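Long-range contacts in AP endonuclease, family 2 (Brucella melitensis biovar Abortus, PDB 3NGF), which probably acts as a manganese-dependent hydroxypyruvate isomerase of the hyi family, built on a xylose isomerase-like TIM barrel: residues H111-R122 with M157-E167; I145-N156 with N179-H188. All coordinates share one frame; numbering follows the deposited sequence.

In the fold
Both contacts lie in one TIM barrel of eight parallel strands. Contact 2 pairs the neighbouring strands 146-149 and 180-185 and continues beyond their C-terminal ends to the manganese site, where Glu-150 and Asp-185 bind the ion with Gln-211 and Glu-247. Contact 1 joins the loop after strand 109-111 to the loop leading into helix 165-175, and its centre is about 11 Å from that of contact 2. The two meet through backbone atoms, Ile-162 O being 3.0 Å from Leu-152 N and Ala-112 N 3.0 Å from Leu-148 O. The His-111 and Glu-150 side chains are about 3 Å apart at their nearest atoms, and that of His-111 about 6 Å from the manganese.

Contact 1. Residues H111-R122 with M157-E167; sequences HAMSGITEGLDR and MPGYFIVHQLE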
loop_
_atom_site.group_PDB
_atom_site.type_symbol
_atom_site.label_atom_id
_atom_site.label_comp_id
_atom_site.label_asym_id
_atom_site.label_seq_id
_atom_site.Cartn_x
_atom_site.Cartn_y
_atom_site.Cartn_z
ATOM N N HIS A 111 -4.558 -1.414 3.688
ATOM C CA HIS A 111 -3.802 -0.335 4.308
ATOM C C HIS A 111 -4.749 0.613 5.064
ATOM O O HIS A 111 -5.659 1.203 4.469
ATOM C CB HIS A 111 -2.999 0.401 3.227
ATOM C CG HIS A 111 -2.364 1.683 3.665
ATOM N ND1 HIS A 111 -2.065 2.693 2.772
ATOM C CD2 HIS A 111 -1.964 2.124 4.879
ATOM C CE1 HIS A 111 -1.491 3.691 3.419
ATOM N NE2 HIS A 111 -1.418 3.375 4.696
ATOM N N ALA A 112 -4.549 0.735 6.371
ATOM C CA ALA A 112 -5.285 1.710 7.182
ATOM C C ALA A 112 -4.451 2.976 7.346
ATOM O O ALA A 112 -3.425 2.951 8.031
ATOM C CB ALA A 112 -5.612 1.109 8.539
ATOM N N MET A 113 -4.896 4.066 6.733
ATOM C CA MET A 113 -4.202 5.351 6.804
ATOM C C MET A 113 -4.372 6.004 8.187
ATOM O O MET A 113 -5.402 5.836 8.857
ATOM C CB MET A 113 -4.704 6.283 5.697
ATOM C CG MET A 113 -4.457 5.737 4.266
ATOM S SD MET A 113 -4.712 7.041 3.057
ATOM C CE MET A 113 -3.260 8.042 3.270
ATOM N N SER A 114 -3.359 6.751 8.601
ATOM C CA SER A 114 -3.282 7.262 9.972
ATOM C C SER A 114 -3.728 8.712 10.166
ATOM O O SER A 114 -4.189 9.078 11.252
ATOM C CB SER A 114 -1.865 7.077 10.551
ATOM O OG SER A 114 -1.635 5.729 10.939
ATOM N N GLY A 115 -3.543 9.547 9.146
ATOM C CA GLY A 115 -3.960 10.945 9.210
ATOM C C GLY A 115 -2.776 11.880 9.351
ATOM O O GLY A 115 -1.661 11.456 9.686
ATOM N N ILE A 116 -3.045 13.157 9.094
ATOM C CA ILE A 116 -2.144 14.257 9.416
ATOM C C ILE A 116 -2.331 14.576 10.908
ATOM O O ILE A 116 -3.420 15.038 11.314
ATOM C CB ILE A 116 -2.479 15.524 8.579
ATOM C CG1 ILE A 116 -2.446 15.236 7.075
ATOM C CG2 ILE A 116 -1.555 16.699 8.937
ATOM C CD1 ILE A 116 -1.146 14.685 6.586
ATOM N N THR A 117 -1.280 14.348 11.698
ATOM C CA THR A 117 -1.316 14.491 13.162
ATOM C C THR A 117 -0.432 15.621 13.716
ATOM O O THR A 117 -0.311 15.777 14.941
ATOM C CB THR A 117 -0.908 13.178 13.823
ATOM O OG1 THR A 117 0.389 12.781 13.348
ATOM C CG2 THR A 117 -1.948 12.099 13.506
ATOM N N GLU A 118 0.181 16.402 12.828
ATOM C CA GLU A 118 0.966 17.567 13.228
ATOM C C GLU A 118 0.094 18.491 14.074
ATOM O O GLU A 118 -1.047 18.766 13.714
ATOM C CB GLU A 118 1.468 18.320 11.993
ATOM C CG GLU A 118 2.192 19.631 12.309
ATOM C CD GLU A 118 3.490 19.412 13.071
ATOM O OE1 GLU A 118 3.803 18.246 13.399
ATOM O OE2 GLU A 118 4.201 20.405 13.341
ATOM N N GLY A 119 0.619 18.943 15.208
ATOM C CA GLY A 119 -0.140 19.819 16.113
ATOM C C GLY A 119 -1.044 19.076 17.094
ATOM O O GLY A 119 -1.679 19.700 17.959
ATOM N N LEU A 120 -1.111 17.754 16.981
ATOM C CA LEU A 120 -1.802 16.947 17.982
ATOM C C LEU A 120 -0.787 16.375 18.967
ATOM O O LEU A 120 0.415 16.321 18.680
ATOM C CB LEU A 120 -2.606 15.822 17.323
ATOM C CG LEU A 120 -3.718 16.216 16.348
ATOM C CD1 LEU A 120 -4.472 14.944 15.882
ATOM C CD2 LEU A 120 -4.694 17.230 16.958
ATOM N N ASP A 121 -1.273 15.976 20.143
ATOM C CA ASP A 121 -0.424 15.343 21.153
ATOM C C ASP A 121 0.036 13.949 20.672
ATOM O O ASP A 121 -0.788 13.083 20.357
ATOM C CB ASP A 121 -1.165 15.253 22.492
ATOM C CG ASP A 121 -0.336 14.582 23.568
ATOM O OD1 ASP A 121 0.572 15.228 24.135
ATOM O OD2 ASP A 121 -0.585 13.394 23.838
ATOM N N ARG A 122 1.351 13.748 20.598
ATOM C CA ARG A 122 1.910 12.530 20.012
ATOM C C ARG A 122 1.473 11.276 20.761
ATOM O O ARG A 122 1.104 10.286 20.142
ATOM C CB ARG A 122 3.440 12.604 19.955
ATOM C CG ARG A 122 4.082 11.423 19.243
ATOM C CD ARG A 122 3.722 11.431 17.756
ATOM N NE ARG A 122 4.147 10.219 17.056
ATOM C CZ ARG A 122 4.074 10.042 15.739
ATOM N NH1 ARG A 122 4.483 8.891 15.204
ATOM N NH2 ARG A 122 3.616 11.014 14.942
ATOM N N MET A 157 4.041 14.167 1.962
ATOM C CA MET A 157 2.934 14.194 2.926
ATOM C C MET A 157 3.351 14.878 4.237
ATOM O O MET A 157 3.446 14.233 5.284
ATOM C CB MET A 157 2.426 12.770 3.195
ATOM C CG MET A 157 0.944 12.705 3.644
ATOM S SD MET A 157 -0.251 13.239 2.384
ATOM C CE MET A 157 -0.293 11.790 1.314
ATOM N N PRO A 158 3.614 16.198 4.183
ATOM C CA PRO A 158 4.052 16.870 5.412
ATOM C C PRO A 158 3.011 16.740 6.519
ATOM O O PRO A 158 1.823 16.885 6.262
ATOM C CB PRO A 158 4.229 18.344 4.997
ATOM C CG PRO A 158 3.680 18.469 3.625
ATOM C CD PRO A 158 3.477 17.112 3.040
ATOM N N GLY A 159 3.468 16.457 7.734
ATOM C CA GLY A 159 2.588 16.363 8.896
ATOM C C GLY A 159 1.934 15.008 9.081
ATOM O O GLY A 159 1.197 14.809 10.045
ATOM N N TYR A 160 2.221 14.066 8.184
ATOM C CA TYR A 160 1.707 12.704 8.331
ATOM C C TYR A 160 2.231 12.029 9.606
ATOM O O TYR A 160 3.386 12.234 10.021
ATOM C CB TYR A 160 2.035 11.838 7.099
ATOM C CG TYR A 160 1.177 10.626 6.993
ATOM C CD1 TYR A 160 -0.181 10.733 6.720
ATOM C CD2 TYR A 160 1.718 9.341 7.156
ATOM C CE1 TYR A 160 -0.990 9.585 6.633
ATOM C CE2 TYR A 160 0.909 8.201 7.082
ATOM C CZ TYR A 160 -0.433 8.329 6.814
ATOM O OH TYR A 160 -1.239 7.195 6.745
ATOM N N PHE A 161 1.372 11.220 10.203
ATOM C CA PHE A 161 1.647 10.532 11.471
ATOM C C PHE A 161 2.932 9.718 11.485
ATOM O O PHE A 161 3.672 9.801 12.448
ATOM C CB PHE A 161 0.483 9.608 11.808
ATOM C CG PHE A 161 0.705 8.762 13.026
ATOM C CD1 PHE A 161 0.825 9.346 14.300
ATOM C CD2 PHE A 161 0.756 7.380 12.905
ATOM C CE1 PHE A 161 1.016 8.545 15.424
ATOM C CE2 PHE A 161 0.942 6.572 14.019
ATOM C CZ PHE A 161 1.067 7.150 15.282
ATOM N N ILE A 162 3.176 8.929 10.434
ATOM C CA ILE A 162 4.263 7.947 10.449
ATOM C C ILE A 162 5.069 8.020 9.147
ATOM O O ILE A 162 4.525 7.885 8.040
ATOM C CB ILE A 162 3.729 6.497 10.736
ATOM C CG1 ILE A 162 4.860 5.461 10.735
ATOM C CG2 ILE A 162 2.635 6.113 9.757
ATOM C CD1 ILE A 162 5.879 5.680 11.781
ATOM N N VAL A 163 6.357 8.326 9.293
ATOM C CA VAL A 163 7.245 8.546 8.136
ATOM C C VAL A 163 8.598 7.820 8.262
ATOM O O VAL A 163 9.523 8.070 7.461
ATOM C CB VAL A 163 7.444 10.077 7.881
ATOM C CG1 VAL A 163 6.111 10.749 7.574
ATOM C CG2 VAL A 163 8.097 10.780 9.064
ATOM N N HIS A 164 8.748 6.940 9.263
ATOM C CA HIS A 164 9.987 6.159 9.428
ATOM C C HIS A 164 9.692 4.678 9.591
ATOM O O HIS A 164 8.757 4.286 10.330
ATOM C CB HIS A 164 10.827 6.676 10.596
ATOM C CG HIS A 164 11.399 8.036 10.361
ATOM N ND1 HIS A 164 12.496 8.241 9.555
ATOM C CD2 HIS A 164 11.035 9.252 10.824
ATOM C CE1 HIS A 164 12.773 9.532 9.512
ATOM N NE2 HIS A 164 11.902 10.169 10.274
ATOM N N GLN A 165 10.476 3.851 8.897
ATOM C CA GLN A 165 10.206 2.392 8.846
ATOM C C GLN A 165 10.347 1.644 10.169
ATOM O O GLN A 165 9.435 0.912 10.556
ATOM C CB GLN A 165 11.075 1.703 7.776
ATOM C CG GLN A 165 10.913 2.240 6.383
ATOM C CD GLN A 165 9.517 2.003 5.806
ATOM O OE1 GLN A 165 8.858 0.996 6.116
ATOM N NE2 GLN A 165 9.083 2.910 4.935
ATOM N N LEU A 166 11.486 1.766 10.846
ATOM C CA LEU A 166 11.677 1.010 12.084
ATOM C C LEU A 166 10.770 1.549 13.203
ATOM O O LEU A 166 10.370 0.802 14.105
ATOM C CB LEU A 166 13.152 1.004 12.506
ATOM C CG LEU A 166 14.127 0.284 11.568
ATOM C CD1 LEU A 166 15.522 0.329 12.182
ATOM C CD2 LEU A 166 13.710 -1.146 11.334
ATOM N N GLU A 167 10.421 2.830 13.137
ATOM C CA GLU A 167 9.459 3.398 14.083
ATOM C C GLU A 167 8.110 2.696 13.888
ATOM O O GLU A 167 7.412 2.389 14.865
ATOM C CB GLU A 167 9.310 4.887 13.843
ATOM C CG GLU A 167 8.300 5.560 14.736
ATOM C CD GLU A 167 8.225 7.065 14.530
ATOM O OE1 GLU A 167 8.870 7.605 13.591
ATOM O OE2 GLU A 167 7.508 7.712 15.333
HETATM O O HOH W 1 -0.025 4.944 6.394
HETATM O O HOH W 2 6.058 6.518 16.928
#
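Ser-114, Gly-115 and Thr-117 form the buried, tightly packed part of the contact with Tyr-160 and Phe-161. A single bridge pairs Ile-116 with Tyr-160: Phe-161 N donates to Gly-115 O, and Gly-159 O accepts from Thr-117 N. The hydroxyl of Tyr-160 accepts from Ser-114 N at 2.9 Å in a nearly straight bond (174°), and a water joins the same hydroxyl to His-111 NE2. Thr-117 OG1 lies at the edge of the Phe-161 ring and Ser-114 OG comes near Phe-161 CD2, while Phe-129 of helix 122-140 also meets the ring.

The packing is looser where Glu-118, an exposed residue, and Ile-116 meet the turn at Gly-159. Gly-159 O is 3.5 Å from Ile-116 CG2, and Gly-159 CA is 3.8 Å from Glu-118 CB. Ile-116 CD1 touches Met-157 CG at 4.1 Å, and Glu-118 N reaches Gly-159 O only weakly.

A second, more open side holds the partly exposed Arg-122 and Glu-167. Arg-122 lays its guanidinium over one face of the Phe-161 ring, the planes 19° apart and Phe-161 CE1 3.4 Å from Arg-122 CZ. A bend at chi2 (67°) in the otherwise extended arginine chain brings its end there. NH1 and NH2 of Arg-122 both donate to Phe-161 O, at 3.0 and 2.8 Å, with that oxygen in the guanidinium plane. Glu-167 OE2 forms a salt bridge with Arg-122 NH1 at 3.2 Å, its carboxylate tilted from the guanidinium, and a water donates to the same OE2. Glu-126 pairs with Arg-122 NE. Two carboxylates, a carbonyl and an aromatic face thus surround one guanidinium; this would be expected to stabilise its positive charge and hold its orientation between the starts of helices 122-140 and 165-175, beside the loop that carries Phe-161.

Contact 2. Residues I145-N156 with N179-H188; sequences ITVLVEPLNTRN and NVAVQLDLYH. With MN (manganese (II) ion), chain C.
Asn-179 opens the pairing with Thr-146 and its neighbours: its ND2 donates to Ile-145 O at 2.9 Å, and its own O accepts from Val-147 N. Val-180 lies beside Val-147, pointing the same way, with CG2 3.6 Å from Val-147 CG1. Ala-181 N donates to Val-147 O and Ala-181 O accepts from Val-149 N, while its CB meets Leu-148 CD2. Val-182 CG1 packs on Pro-151 CD. Gln-183 N then bonds Val-149 O at 2.8 Å; its amide stacks on the Glu-150 carboxylate, planes 24° apart, while NE2 donates to Gln-211 OE1, itself a manganese ligand. Asp-185 OD2 and Glu-150 OE2 each bind manganese at 2.2 Å, and the extended Glu-150 chain (chi1 -169°, chi2 -168°) carries its carboxylate there. Tyr-187 OH donates in the carbonyl plane to Asn-156 OD1, on a lone pair. His-188 has Leu-152 CA over one ring face, 3.8 Å from the centroid in a CH-pi contact; its ND1 accepts from Asn-153 ND2, and NE2 bonds a manganese-bound water at 2.8 Å. Strands 146-149 and 180-185, paired in parallel and connected through helix 165-175, make a beta-alpha-beta unit, with metal ligands at the C-terminal strand ends, as in xylose isomerase-like TIM barrels.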
loop_
_atom_site.group_PDB
_atom_site.type_symbol
_atom_site.label_atom_id
_atom_site.label_comp_id
_atom_site.label_asym_id
_atom_site.label_seq_id
_atom_site.Cartn_x
_atom_site.Cartn_y
_atom_site.Cartn_z
ATOM N N ILE A 145 -7.420 -11.619 6.822
ATOM C CA ILE A 145 -6.994 -10.333 6.229
ATOM C C ILE A 145 -6.010 -9.633 7.153
ATOM O O ILE A 145 -6.206 -9.576 8.381
ATOM C CB ILE A 145 -8.210 -9.428 5.888
ATOM C CG1 ILE A 145 -9.062 -10.124 4.819
ATOM C CG2 ILE A 145 -7.738 -8.032 5.413
ATOM C CD1 ILE A 145 -10.489 -9.622 4.715
ATOM N N THR A 146 -4.940 -9.088 6.565
ATOM C CA THR A 146 -3.913 -8.351 7.296
ATOM C C THR A 146 -4.131 -6.837 7.079
ATOM O O THR A 146 -4.506 -6.414 5.992
ATOM C CB THR A 146 -2.505 -8.750 6.810
ATOM O OG1 THR A 146 -2.230 -10.105 7.177
ATOM C CG2 THR A 146 -1.391 -7.820 7.396
ATOM N N VAL A 147 -3.949 -6.037 8.134
ATOM C CA VAL A 147 -3.993 -4.577 8.041
ATOM C C VAL A 147 -2.584 -4.018 8.133
ATOM O O VAL A 147 -1.802 -4.431 8.997
ATOM C CB VAL A 147 -4.903 -3.932 9.126
ATOM C CG1 VAL A 147 -4.515 -4.349 10.542
ATOM C CG2 VAL A 147 -4.957 -2.402 8.979
ATOM N N LEU A 148 -2.275 -3.054 7.270
ATOM C CA LEU A 148 -0.942 -2.482 7.223
ATOM C C LEU A 148 -0.893 -1.024 7.582
ATOM O O LEU A 148 -1.836 -0.260 7.325
ATOM C CB LEU A 148 -0.333 -2.633 5.823
ATOM C CG LEU A 148 -0.244 -4.033 5.236
ATOM C CD1 LEU A 148 0.414 -3.979 3.831
ATOM C CD2 LEU A 148 0.467 -5.005 6.191
ATOM N N VAL A 149 0.263 -0.644 8.128
ATOM C CA VAL A 149 0.643 0.754 8.321
ATOM C C VAL A 149 1.729 1.055 7.302
ATOM O O VAL A 149 2.683 0.271 7.157
ATOM C CB VAL A 149 1.157 1.027 9.778
ATOM C CG1 VAL A 149 2.240 -0.000 10.246
ATOM C CG2 VAL A 149 1.686 2.501 9.932
ATOM N N GLU A 150 1.589 2.183 6.601
ATOM C CA GLU A 150 2.563 2.597 5.574
ATOM C C GLU A 150 3.250 3.905 5.936
ATOM O O GLU A 150 2.629 4.967 5.845
ATOM C CB GLU A 150 1.910 2.814 4.221
ATOM C CG GLU A 150 2.945 2.981 3.093
ATOM C CD GLU A 150 2.392 3.477 1.762
ATOM O OE1 GLU A 150 1.198 3.783 1.605
ATOM O OE2 GLU A 150 3.212 3.549 0.839
ATOM N N PRO A 151 4.529 3.836 6.317
ATOM C CA PRO A 151 5.289 5.098 6.456
ATOM C C PRO A 151 5.344 5.845 5.126
ATOM O O PRO A 151 5.602 5.240 4.084
ATOM C CB PRO A 151 6.684 4.619 6.882
ATOM C CG PRO A 151 6.444 3.280 7.498
ATOM C CD PRO A 151 5.324 2.673 6.726
ATOM N N LEU A 152 5.118 7.155 5.180
ATOM C CA LEU A 152 5.181 8.005 4.002
ATOM C C LEU A 152 6.473 8.844 4.076
ATOM O O LEU A 152 7.475 8.387 4.661
ATOM C CB LEU A 152 3.889 8.795 3.866
ATOM C CG LEU A 152 2.616 7.918 3.793
ATOM C CD1 LEU A 152 1.379 8.785 3.603
ATOM C CD2 LEU A 152 2.710 6.835 2.676
ATOM N N ASN A 153 6.527 9.983 3.410
ATOM C CA ASN A 153 7.665 10.877 3.570
ATOM C C ASN A 153 7.153 12.298 3.759
ATOM O O ASN A 153 6.024 12.613 3.371
ATOM C CB ASN A 153 8.631 10.740 2.388
ATOM C CG ASN A 153 8.163 11.479 1.154
ATOM O OD1 ASN A 153 8.257 12.720 1.076
ATOM N ND2 ASN A 153 7.688 10.729 0.158
ATOM N N THR A 154 7.997 13.158 4.329
ATOM C CA THR A 154 7.592 14.493 4.769
ATOM C C THR A 154 7.620 15.542 3.650
ATOM O O THR A 154 7.167 16.680 3.827
ATOM C CB THR A 154 8.495 14.968 5.931
ATOM O OG1 THR A 154 9.864 14.865 5.542
ATOM C CG2 THR A 154 8.288 14.106 7.162
ATOM N N ARG A 155 8.156 15.169 2.492
ATOM C CA ARG A 155 8.115 16.035 1.347
ATOM C C ARG A 155 6.790 15.903 0.640
ATOM O O ARG A 155 6.131 16.904 0.323
ATOM C CB ARG A 155 9.263 15.708 0.391
ATOM C CG ARG A 155 9.240 16.537 -0.866
ATOM C CD ARG A 155 10.604 16.603 -1.546
ATOM N NE ARG A 155 11.115 15.310 -1.978
ATOM C CZ ARG A 155 12.261 14.734 -1.579
ATOM N NH1 ARG A 155 12.618 13.559 -2.088
ATOM N NH2 ARG A 155 13.073 15.315 -0.695
ATOM N N ASN A 156 6.375 14.667 0.393
ATOM C CA ASN A 156 5.084 14.423 -0.258
ATOM C C ASN A 156 3.878 14.497 0.674
ATOM O O ASN A 156 2.807 14.851 0.212
ATOM C CB ASN A 156 5.078 13.071 -0.978
ATOM C CG ASN A 156 5.974 13.063 -2.207
ATOM O OD1 ASN A 156 6.803 12.186 -2.365
ATOM N ND2 ASN A 156 5.834 14.086 -3.064
ATOM N N ASN A 179 -1.835 -10.400 12.566
ATOM C CA ASN A 179 -2.287 -9.932 11.239
ATOM C C ASN A 179 -2.166 -8.392 11.064
ATOM O O ASN A 179 -3.015 -7.738 10.437
ATOM C CB ASN A 179 -3.696 -10.443 10.915
ATOM C CG ASN A 179 -4.751 -9.871 11.813
ATOM O OD1 ASN A 179 -4.538 -9.707 13.034
ATOM N ND2 ASN A 179 -5.918 -9.576 11.230
ATOM N N VAL A 180 -1.078 -7.839 11.593
ATOM C CA VAL A 180 -0.735 -6.436 11.392
ATOM C C VAL A 180 0.729 -6.416 10.964
ATOM O O VAL A 180 1.548 -7.177 11.527
ATOM C CB VAL A 180 -0.922 -5.616 12.680
ATOM C CG1 VAL A 180 -0.441 -4.199 12.514
ATOM C CG2 VAL A 180 -2.378 -5.620 13.130
ATOM N N ALA A 181 1.059 -5.595 9.965
ATOM C CA ALA A 181 2.443 -5.441 9.506
ATOM C C ALA A 181 2.664 -4.103 8.836
ATOM O O ALA A 181 1.782 -3.260 8.797
ATOM C CB ALA A 181 2.855 -6.584 8.577
ATOM N N VAL A 182 3.874 -3.916 8.338
ATOM C CA VAL A 182 4.287 -2.696 7.667
ATOM C C VAL A 182 4.160 -2.862 6.149
ATOM O O VAL A 182 4.418 -3.948 5.592
ATOM C CB VAL A 182 5.743 -2.368 8.017
ATOM C CG1 VAL A 182 6.243 -1.080 7.260
ATOM C CG2 VAL A 182 5.887 -2.178 9.547
ATOM N N GLN A 183 3.701 -1.796 5.496
ATOM C CA GLN A 183 3.729 -1.673 4.050
ATOM C C GLN A 183 4.999 -0.877 3.706
ATOM O O GLN A 183 5.097 0.308 4.019
ATOM C CB GLN A 183 2.476 -0.945 3.583
ATOM C CG GLN A 183 2.352 -0.722 2.070
ATOM C CD GLN A 183 0.989 -0.221 1.684
ATOM O OE1 GLN A 183 -0.012 -0.582 2.289
ATOM N NE2 GLN A 183 0.929 0.603 0.645
ATOM N N LEU A 184 5.971 -1.556 3.109
ATOM C CA LEU A 184 7.300 -0.989 2.820
ATOM C C LEU A 184 7.342 -0.445 1.383
ATOM O O LEU A 184 7.553 -1.206 0.421
ATOM C CB LEU A 184 8.346 -2.092 3.014
ATOM C CG LEU A 184 9.811 -1.800 2.688
ATOM C CD1 LEU A 184 10.287 -0.544 3.413
ATOM C CD2 LEU A 184 10.721 -3.021 2.988
ATOM N N ASP A 185 7.085 0.849 1.241
ATOM C CA ASP A 185 7.203 1.556 -0.040
ATOM C C ASP A 185 8.645 2.098 -0.104
ATOM O O ASP A 185 9.067 2.961 0.719
ATOM C CB ASP A 185 6.119 2.638 -0.105
ATOM C CG ASP A 185 6.116 3.438 -1.403
ATOM O OD1 ASP A 185 7.186 3.630 -1.978
ATOM O OD2 ASP A 185 5.046 3.933 -1.838
ATOM N N LEU A 186 9.422 1.540 -1.029
ATOM C CA LEU A 186 10.867 1.797 -1.031
ATOM C C LEU A 186 11.174 3.218 -1.475
ATOM O O LEU A 186 12.248 3.785 -1.179
ATOM C CB LEU A 186 11.595 0.753 -1.888
ATOM C CG LEU A 186 11.603 -0.648 -1.294
ATOM C CD1 LEU A 186 12.133 -1.647 -2.313
ATOM C CD2 LEU A 186 12.422 -0.695 0.023
ATOM N N TYR A 187 10.236 3.808 -2.201
ATOM C CA TYR A 187 10.331 5.230 -2.546
ATOM C C TYR A 187 10.343 6.073 -1.238
ATOM O O TYR A 187 11.230 6.930 -1.026
ATOM C CB TYR A 187 9.156 5.603 -3.486
ATOM C CG TYR A 187 8.962 7.080 -3.717
ATOM C CD1 TYR A 187 9.691 7.760 -4.678
ATOM C CD2 TYR A 187 8.027 7.795 -2.982
ATOM C CE1 TYR A 187 9.526 9.141 -4.879
ATOM C CE2 TYR A 187 7.833 9.149 -3.190
ATOM C CZ TYR A 187 8.592 9.822 -4.112
ATOM O OH TYR A 187 8.377 11.175 -4.288
ATOM N N HIS A 188 9.378 5.817 -0.366
ATOM C CA HIS A 188 9.323 6.548 0.899
ATOM C C HIS A 188 10.518 6.198 1.809
ATOM O O HIS A 188 11.052 7.063 2.474
ATOM C CB HIS A 188 7.999 6.252 1.616
ATOM C CG HIS A 188 6.779 6.745 0.893
ATOM N ND1 HIS A 188 6.662 8.028 0.400
ATOM C CD2 HIS A 188 5.587 6.148 0.669
ATOM C CE1 HIS A 188 5.455 8.182 -0.123
ATOM N NE2 HIS A 188 4.796 7.044 0.005
HETATM MN MN MN C . 2.904 3.859 -1.273
HETATM O O HOH W 3 0.505 3.644 -0.736
HETATM O O HOH W 4 6.451 2.739 3.416
HETATM O O HOH W 5 10.702 12.776 -4.246
HETATM O O HOH W 6 2.488 6.086 -1.163
#